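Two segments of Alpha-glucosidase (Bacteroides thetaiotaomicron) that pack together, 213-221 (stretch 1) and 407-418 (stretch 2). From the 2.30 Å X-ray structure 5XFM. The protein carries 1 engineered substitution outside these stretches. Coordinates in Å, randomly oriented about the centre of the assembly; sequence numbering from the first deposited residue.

Stretch 1, residues 213-221: GVDSRYCGS
Stretch 2 407-418: GDKQETMRLYED

Stretch 1 is an irregular segment with a type I beta turn from Asp 215 to Tyr 218; stretch 2 enters through a loop, has Lys 409 as N-cap, and is helical from Gln 410 onward. The two stretches run antiparallel, as the register shows: CA atoms of Ser 216 and Arg 414 lie 4.6 Å apart, those of Cys 219 and Gln 410 4.3 Å, and those of Gly 220 and Asp 408 4.9 Å. Together they bury 504 Å², with Ser 216, Met 413 and Gln 410 covered most.

Ser 216 (phi/psi -62/-17, chi1 p) is bonded through three atoms. Its OG donates to Glu 417 OE2 at 2.9 Å, and its N makes a weak bond to Glu 417 OE1 at 3.4 Å (162°). Glu 417 reaches them with chi1 and chi2 both t and chi3 -82°. Ser 216 O accepts from Gln 410 NE2 at 2.6 Å, and the 171° angle indicates a nearly linear bond. The extended t,t rotamer of Gln 410 brings its amide to the turn.

The turn closes with Tyr 218 N to Asp 215 O, 3.2 Å. Asp 215 (chi1 p) also accepts from Arg 217 N at its OD1, 2.9 Å, and its OD2 forms a salt bridge with Arg 217 NH2, 2.6 Å.

Met 413 points its CA-to-CB bond toward stretch 1. With chi1 and chi2 both m, it places SD 3.9 Å from Val 214 CG1; chi3, at 108° and between wells, then sets CE. Its CG lies 3.4 Å from Tyr 218 O; the sulfur thus meets a side chain and the CG methylene meets the backbone, so a long, unbranched apolar side chain suits this buried place.

Beyond the turn, Gly 220 N (phi/psi -78/142) donates to Asp 408 O at 3.0 Å (159°). A CB here would fall 3.1 Å from Asp 408 OD1, so glycine suits the close approach. One water donates to Gly 220 O (3.0 Å) and Asp 408 OD2 (2.7 Å), bridging them.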

# COMPACT_ATOMS: atom_id res chain seq x y z
N GLY A 213 8.85 5.95 5.73
CA GLY A 213 9.59 7.19 5.85
C GLY A 213 10.67 7.30 4.80
O GLY A 213 11.69 7.95 5.01
N VAL A 214 10.44 6.68 3.65
CA VAL A 214 11.32 6.86 2.51
C VAL A 214 10.92 8.09 1.70
O VAL A 214 9.80 8.18 1.19
CB VAL A 214 11.32 5.64 1.58
CG1 VAL A 214 12.13 5.93 0.31
CG2 VAL A 214 11.85 4.42 2.32
N ASP A 215 11.84 9.04 1.59
CA ASP A 215 11.62 10.22 0.78
C ASP A 215 12.85 10.48 -0.06
O ASP A 215 13.63 9.57 -0.32
CB ASP A 215 11.27 11.44 1.65
CG ASP A 215 12.27 11.67 2.79
OD1 ASP A 215 13.49 11.49 2.60
OD2 ASP A 215 11.81 12.05 3.89
N SER A 216 13.05 11.74 -0.43
CA SER A 216 14.15 12.10 -1.31
C SER A 216 15.53 11.80 -0.73
O SER A 216 16.52 11.78 -1.46
CB SER A 216 14.03 13.58 -1.69
OG SER A 216 14.24 14.43 -0.58
N ARG A 217 15.60 11.57 0.58
CA ARG A 217 16.89 11.39 1.25
C ARG A 217 17.40 9.95 1.23
O ARG A 217 18.45 9.65 1.80
CB ARG A 217 16.80 11.90 2.70
CG ARG A 217 16.90 13.42 2.80
CD ARG A 217 16.41 13.95 4.14
NE ARG A 217 14.98 13.72 4.33
CZ ARG A 217 14.36 13.76 5.51
NH1 ARG A 217 15.06 14.01 6.62
NH2 ARG A 217 13.06 13.54 5.59
N TYR A 218 16.70 9.05 0.55
CA TYR A 218 17.15 7.66 0.49
C TYR A 218 16.61 6.98 -0.75
O TYR A 218 15.90 7.58 -1.56
CB TYR A 218 16.71 6.90 1.74
CG TYR A 218 17.72 5.91 2.31
CD1 TYR A 218 18.79 6.34 3.08
CD2 TYR A 218 17.55 4.54 2.14
CE1 TYR A 218 19.69 5.45 3.64
CE2 TYR A 218 18.45 3.63 2.70
CZ TYR A 218 19.52 4.10 3.44
OH TYR A 218 20.41 3.21 4.00
N CYS A 219 16.93 5.70 -0.89
CA CYS A 219 16.36 4.87 -1.94
C CYS A 219 15.25 4.02 -1.35
O CYS A 219 15.18 3.86 -0.13
CB CYS A 219 17.44 3.98 -2.57
SG CYS A 219 18.22 2.87 -1.37
N GLY A 220 14.38 3.49 -2.19
CA GLY A 220 13.42 2.49 -1.75
C GLY A 220 14.15 1.17 -1.64
O GLY A 220 15.03 0.88 -2.45
N SER A 221 13.83 0.37 -0.63
CA SER A 221 14.51 -0.91 -0.46
C SER A 221 13.55 -2.08 -0.60
O SER A 221 12.34 -1.90 -0.70
CB SER A 221 15.23 -0.97 0.89
OG SER A 221 16.39 -0.16 0.88
N GLY A 407 11.68 3.30 -11.13
CA GLY A 407 12.21 2.33 -10.19
C GLY A 407 12.42 2.90 -8.80
O GLY A 407 11.79 3.88 -8.42
N ASP A 408 13.34 2.31 -8.04
CA ASP A 408 13.45 2.60 -6.61
C ASP A 408 14.63 3.48 -6.27
O ASP A 408 14.86 3.79 -5.10
CB ASP A 408 13.54 1.28 -5.82
CG ASP A 408 12.17 0.71 -5.44
OD1 ASP A 408 11.17 1.45 -5.50
OD2 ASP A 408 12.11 -0.48 -5.06
N LYS A 409 15.39 3.89 -7.28
CA LYS A 409 16.56 4.72 -7.03
C LYS A 409 16.17 6.07 -6.42
O LYS A 409 15.08 6.59 -6.68
CB LYS A 409 17.34 4.93 -8.31
CG LYS A 409 18.10 3.70 -8.77
CD LYS A 409 18.81 3.95 -10.09
CE LYS A 409 19.76 2.81 -10.43
NZ LYS A 409 20.25 2.93 -11.83
N GLN A 410 17.09 6.63 -5.63
CA GLN A 410 16.87 7.88 -4.92
C GLN A 410 16.48 9.02 -5.88
O GLN A 410 15.71 9.90 -5.52
CB GLN A 410 18.13 8.24 -4.11
CG GLN A 410 18.10 9.62 -3.46
CD GLN A 410 19.20 9.84 -2.43
OE1 GLN A 410 20.31 9.32 -2.56
NE2 GLN A 410 18.90 10.64 -1.41
N GLU A 411 17.01 8.99 -7.09
CA GLU A 411 16.64 9.91 -8.19
C GLU A 411 15.12 9.89 -8.48
O GLU A 411 14.48 10.92 -8.74
CB GLU A 411 17.45 9.52 -9.43
CG GLU A 411 17.16 10.29 -10.69
CD GLU A 411 18.28 10.14 -11.71
OE1 GLU A 411 19.46 10.23 -11.31
OE2 GLU A 411 17.98 9.94 -12.91
N THR A 412 14.56 8.69 -8.41
CA THR A 412 13.14 8.51 -8.64
C THR A 412 12.36 9.00 -7.44
O THR A 412 11.30 9.61 -7.59
CB THR A 412 12.80 7.03 -8.95
OG1 THR A 412 13.75 6.51 -9.88
CG2 THR A 412 11.40 6.92 -9.55
N MET A 413 12.88 8.72 -6.24
CA MET A 413 12.28 9.25 -5.01
C MET A 413 12.20 10.78 -5.09
O MET A 413 11.18 11.39 -4.73
CB MET A 413 13.09 8.83 -3.78
CG MET A 413 13.21 7.32 -3.58
SD MET A 413 11.59 6.53 -3.46
CE MET A 413 11.56 5.69 -5.04
N ARG A 414 13.29 11.38 -5.55
CA ARG A 414 13.36 12.82 -5.76
C ARG A 414 12.23 13.25 -6.67
O ARG A 414 11.53 14.24 -6.38
CB ARG A 414 14.71 13.23 -6.35
CG ARG A 414 15.86 13.24 -5.35
CD ARG A 414 17.19 13.55 -6.02
NE ARG A 414 18.31 13.42 -5.08
CZ ARG A 414 19.39 12.69 -5.30
NH1 ARG A 414 19.52 12.00 -6.43
NH2 ARG A 414 20.36 12.64 -4.39
N LEU A 415 12.03 12.49 -7.74
CA LEU A 415 10.96 12.83 -8.68
C LEU A 415 9.55 12.75 -8.04
O LEU A 415 8.75 13.68 -8.18
CB LEU A 415 11.04 11.93 -9.90
CG LEU A 415 10.04 12.23 -11.02
CD1 LEU A 415 10.19 13.67 -11.51
CD2 LEU A 415 10.24 11.25 -12.14
N TYR A 416 9.26 11.64 -7.35
CA TYR A 416 7.99 11.48 -6.63
C TYR A 416 7.69 12.67 -5.74
O TYR A 416 6.59 13.26 -5.79
CB TYR A 416 8.00 10.22 -5.74
CG TYR A 416 7.78 8.89 -6.43
CD1 TYR A 416 6.53 8.54 -6.93
CD2 TYR A 416 8.82 7.96 -6.52
CE1 TYR A 416 6.34 7.31 -7.55
CE2 TYR A 416 8.63 6.74 -7.12
CZ TYR A 416 7.39 6.42 -7.64
OH TYR A 416 7.22 5.19 -8.24
N GLU A 417 8.67 13.00 -4.90
CA GLU A 417 8.48 14.05 -3.91
C GLU A 417 8.29 15.42 -4.56
O GLU A 417 7.35 16.13 -4.23
CB GLU A 417 9.67 14.08 -2.95
CG GLU A 417 9.57 15.13 -1.87
CD GLU A 417 10.74 15.05 -0.90
OE1 GLU A 417 10.69 14.21 0.02
OE2 GLU A 417 11.71 15.81 -1.08
N ASP A 418 9.17 15.78 -5.50
CA ASP A 418 9.05 17.08 -6.18
C ASP A 418 7.70 17.23 -6.92
O ASP A 418 7.10 18.31 -6.92
CB ASP A 418 10.22 17.28 -7.15
CG ASP A 418 11.56 17.35 -6.45
OD1 ASP A 418 11.58 17.47 -5.20
OD2 ASP A 418 12.61 17.31 -7.13
O HOH W 1 14.46 -1.54 -4.18